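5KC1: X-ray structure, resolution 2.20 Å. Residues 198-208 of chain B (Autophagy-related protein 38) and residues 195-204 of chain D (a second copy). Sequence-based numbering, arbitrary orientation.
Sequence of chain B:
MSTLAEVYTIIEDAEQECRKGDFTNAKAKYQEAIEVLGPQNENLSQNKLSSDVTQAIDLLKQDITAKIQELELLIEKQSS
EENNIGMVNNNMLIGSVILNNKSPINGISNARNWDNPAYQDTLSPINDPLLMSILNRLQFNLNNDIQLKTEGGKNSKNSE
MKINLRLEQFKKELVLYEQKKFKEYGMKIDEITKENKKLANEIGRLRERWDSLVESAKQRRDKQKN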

# COMPACT_ATOMS: atom_id res chain seq x y z
N LYS B 198 2.96 22.45 18.21
CA LYS B 198 2.76 23.90 18.22
C LYS B 198 1.33 24.28 18.60
O LYS B 198 0.95 25.45 18.54
CB LYS B 198 3.13 24.48 16.86
CG LYS B 198 4.56 24.16 16.45
CD LYS B 198 4.86 24.63 15.04
CE LYS B 198 6.27 24.22 14.63
NZ LYS B 198 6.57 24.62 13.23
N LEU B 199 0.53 23.29 18.98
CA LEU B 199 -0.80 23.54 19.52
C LEU B 199 -0.74 23.50 21.05
O LEU B 199 -1.51 24.17 21.73
CB LEU B 199 -1.82 22.53 19.00
CG LEU B 199 -2.17 22.62 17.51
CD1 LEU B 199 -3.43 21.82 17.21
CD2 LEU B 199 -2.33 24.07 17.08
N ALA B 200 0.18 22.69 21.57
CA ALA B 200 0.41 22.62 23.00
C ALA B 200 1.13 23.88 23.47
O ALA B 200 1.09 24.23 24.65
CB ALA B 200 1.20 21.38 23.36
N ASN B 201 1.80 24.55 22.53
CA ASN B 201 2.51 25.78 22.84
C ASN B 201 1.54 26.94 23.05
O ASN B 201 1.65 27.68 24.02
CB ASN B 201 3.50 26.12 21.72
CG ASN B 201 4.62 25.11 21.61
OD1 ASN B 201 4.92 24.38 22.56
ND2 ASN B 201 5.27 25.06 20.45
N GLU B 202 0.58 27.09 22.13
CA GLU B 202 -0.42 28.13 22.25
C GLU B 202 -1.34 27.89 23.45
O GLU B 202 -1.86 28.83 24.04
CB GLU B 202 -1.25 28.23 20.97
CG GLU B 202 -0.45 28.66 19.75
CD GLU B 202 -1.34 28.96 18.55
OE1 GLU B 202 -2.58 28.99 18.72
OE2 GLU B 202 -0.79 29.18 17.45
N ILE B 203 -1.53 26.62 23.79
CA ILE B 203 -2.32 26.26 24.96
C ILE B 203 -1.51 26.50 26.23
O ILE B 203 -2.05 26.93 27.25
CB ILE B 203 -2.77 24.79 24.92
CG1 ILE B 203 -3.77 24.58 23.78
CG2 ILE B 203 -3.39 24.39 26.24
CD1 ILE B 203 -4.35 23.18 23.73
N GLY B 204 -0.21 26.21 26.16
CA GLY B 204 0.68 26.40 27.29
C GLY B 204 0.82 27.87 27.65
O GLY B 204 1.11 28.21 28.79
N ARG B 205 0.61 28.73 26.66
CA ARG B 205 0.69 30.17 26.88
C ARG B 205 -0.63 30.72 27.42
O ARG B 205 -0.66 31.38 28.46
CB ARG B 205 1.08 30.90 25.59
CG ARG B 205 2.52 30.66 25.18
CD ARG B 205 2.88 31.43 23.92
NE ARG B 205 4.31 31.35 23.63
CZ ARG B 205 4.87 30.38 22.91
NH1 ARG B 205 4.13 29.41 22.41
NH2 ARG B 205 6.18 30.39 22.70
N LEU B 206 -1.73 30.42 26.73
CA LEU B 206 -3.05 30.92 27.11
C LEU B 206 -3.47 30.46 28.51
O LEU B 206 -4.46 30.95 29.05
CB LEU B 206 -4.10 30.50 26.09
CG LEU B 206 -3.90 31.02 24.66
CD1 LEU B 206 -5.18 30.85 23.85
CD2 LEU B 206 -3.45 32.47 24.68
N ARG B 207 -2.73 29.51 29.08
CA ARG B 207 -2.97 29.09 30.45
C ARG B 207 -2.03 29.83 31.41
O ARG B 207 -2.42 30.17 32.52
CB ARG B 207 -2.78 27.58 30.61
CG ARG B 207 -3.93 26.74 30.10
CD ARG B 207 -3.98 25.40 30.82
NE ARG B 207 -5.00 24.51 30.28
CZ ARG B 207 -4.75 23.49 29.46
NH1 ARG B 207 -3.50 23.23 29.09
NH2 ARG B 207 -5.74 22.73 29.02
N GLU B 208 -0.80 30.06 30.96
CA GLU B 208 0.19 30.74 31.78
C GLU B 208 -0.07 32.24 31.82
O GLU B 208 0.44 32.94 32.69
CB GLU B 208 1.60 30.45 31.27
CG GLU B 208 2.72 30.79 32.25
CD GLU B 208 2.74 29.86 33.46
OE1 GLU B 208 1.78 29.08 33.64
OE2 GLU B 208 3.73 29.92 34.22
N GLU D 195 -5.90 14.08 18.14
CA GLU D 195 -5.31 14.94 19.16
C GLU D 195 -5.31 16.40 18.71
O GLU D 195 -5.56 17.31 19.50
CB GLU D 195 -3.89 14.49 19.50
CG GLU D 195 -3.80 13.10 20.10
CD GLU D 195 -2.37 12.64 20.31
OE1 GLU D 195 -1.44 13.34 19.85
OE2 GLU D 195 -2.17 11.58 20.94
N ASN D 196 -5.05 16.61 17.42
CA ASN D 196 -5.06 17.96 16.86
C ASN D 196 -6.46 18.56 16.87
O ASN D 196 -6.62 19.77 17.01
CB ASN D 196 -4.50 17.95 15.44
CG ASN D 196 -3.00 17.77 15.41
OD1 ASN D 196 -2.39 17.37 16.40
ND2 ASN D 196 -2.39 18.07 14.27
N LYS D 197 -7.46 17.71 16.71
CA LYS D 197 -8.85 18.15 16.80
C LYS D 197 -9.18 18.58 18.22
O LYS D 197 -9.82 19.60 18.44
CB LYS D 197 -9.80 17.04 16.35
CG LYS D 197 -9.72 16.68 14.88
CD LYS D 197 -10.37 15.33 14.62
CE LYS D 197 -11.70 15.22 15.36
NZ LYS D 197 -12.24 13.83 15.34
N LYS D 198 -8.73 17.78 19.19
CA LYS D 198 -8.98 18.06 20.60
C LYS D 198 -8.31 19.36 21.03
O LYS D 198 -8.92 20.19 21.71
CB LYS D 198 -8.49 16.90 21.47
CG LYS D 198 -9.27 15.61 21.29
CD LYS D 198 -8.80 14.54 22.28
CE LYS D 198 -9.62 13.26 22.14
NZ LYS D 198 -9.19 12.23 23.13
N LEU D 199 -7.06 19.54 20.63
CA LEU D 199 -6.33 20.77 20.93
C LEU D 199 -6.96 21.97 20.23
O LEU D 199 -7.00 23.07 20.77
CB LEU D 199 -4.86 20.64 20.54
CG LEU D 199 -4.06 19.55 21.25
CD1 LEU D 199 -2.59 19.66 20.92
CD2 LEU D 199 -4.29 19.62 22.75
N ALA D 200 -7.46 21.74 19.02
CA ALA D 200 -8.12 22.80 18.26
C ALA D 200 -9.49 23.12 18.84
O ALA D 200 -10.04 24.20 18.61
CB ALA D 200 -8.24 22.40 16.79
N ASN D 201 -10.05 22.18 19.60
CA ASN D 201 -11.33 22.39 20.27
C ASN D 201 -11.15 22.92 21.69
O ASN D 201 -12.10 23.01 22.46
CB ASN D 201 -12.14 21.10 20.29
CG ASN D 201 -12.60 20.67 18.91
OD1 ASN D 201 -12.67 21.48 17.99
ND2 ASN D 201 -12.92 19.39 18.76
N GLU D 202 -9.91 23.27 22.02
CA GLU D 202 -9.60 23.89 23.30
C GLU D 202 -9.03 25.29 23.09
O GLU D 202 -9.39 26.23 23.80
CB GLU D 202 -8.61 23.03 24.10
CG GLU D 202 -9.16 21.69 24.54
CD GLU D 202 -8.19 20.93 25.43
OE1 GLU D 202 -7.09 21.46 25.70
OE2 GLU D 202 -8.53 19.81 25.86
N ILE D 203 -8.15 25.42 22.10
CA ILE D 203 -7.56 26.71 21.77
C ILE D 203 -8.61 27.68 21.25
O ILE D 203 -8.69 28.82 21.72
CB ILE D 203 -6.45 26.56 20.71
CG1 ILE D 203 -5.23 25.87 21.31
CG2 ILE D 203 -6.06 27.93 20.16
CD1 ILE D 203 -4.05 25.77 20.36
N GLY D 204 -9.41 27.23 20.29
CA GLY D 204 -10.44 28.07 19.70
C GLY D 204 -11.52 28.45 20.70
O GLY D 204 -12.30 29.38 20.46

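Parallel helices of identical sequence can pair in register, with selected residues meeting their own copies, and the two Autophagy-related protein 38 chains here offer a compact example. The helix axes run in the same general direction, inclined at 27° and 9.9 Å apart at their closest approach. The nearest CA atoms belong to like residues: those of L199(B) and L199(D) are 6.3 Å apart, those of I203(B) and I203(D) 6.2 Å. A spacing of four residues, about one helical turn, brings both positions to the same side of each helix, and all four CA-to-CB bonds point toward the partner.

Apolar packing makes up most of the contact. CB of L199(B) lies 3.5 Å from CD1 of L199(D), and one turn on, CG1 of I203(B) approaches CG1 of I203(D) to 3.1 Å, a very tight separation for two carbons. Diagonal contacts link these layers: CD1 of I203(B) is 3.7 Å from CD2 of L199(D), and CD2 of L199(B) is 4.1 Å from CD1 of I203(D). That same CD1 of I203(D) also sits 3.3 Å from the backbone O of L199(B), an oxygen already engaged within its own helix by N of I203(B) at 3.2 Å. The pairing is not perfectly symmetric, since I203(D) has 109 Å² covered by the other stretch and I203(B) 68 Å².

Charge plays a smaller part. The CA-to-CB bond of R207(B) points sideways, but its extended side chain brings the guanidinium nearer, and NH2 forms a long salt bridge with OE1 of E202(D) at 3.8 Å. No hydrogen bond crosses between the stretches. Within the helices, backbone hydrogen bonds include that from N of I203(D) to O of L199(D) at 2.9 Å; across the contact, side-chain packing dominates.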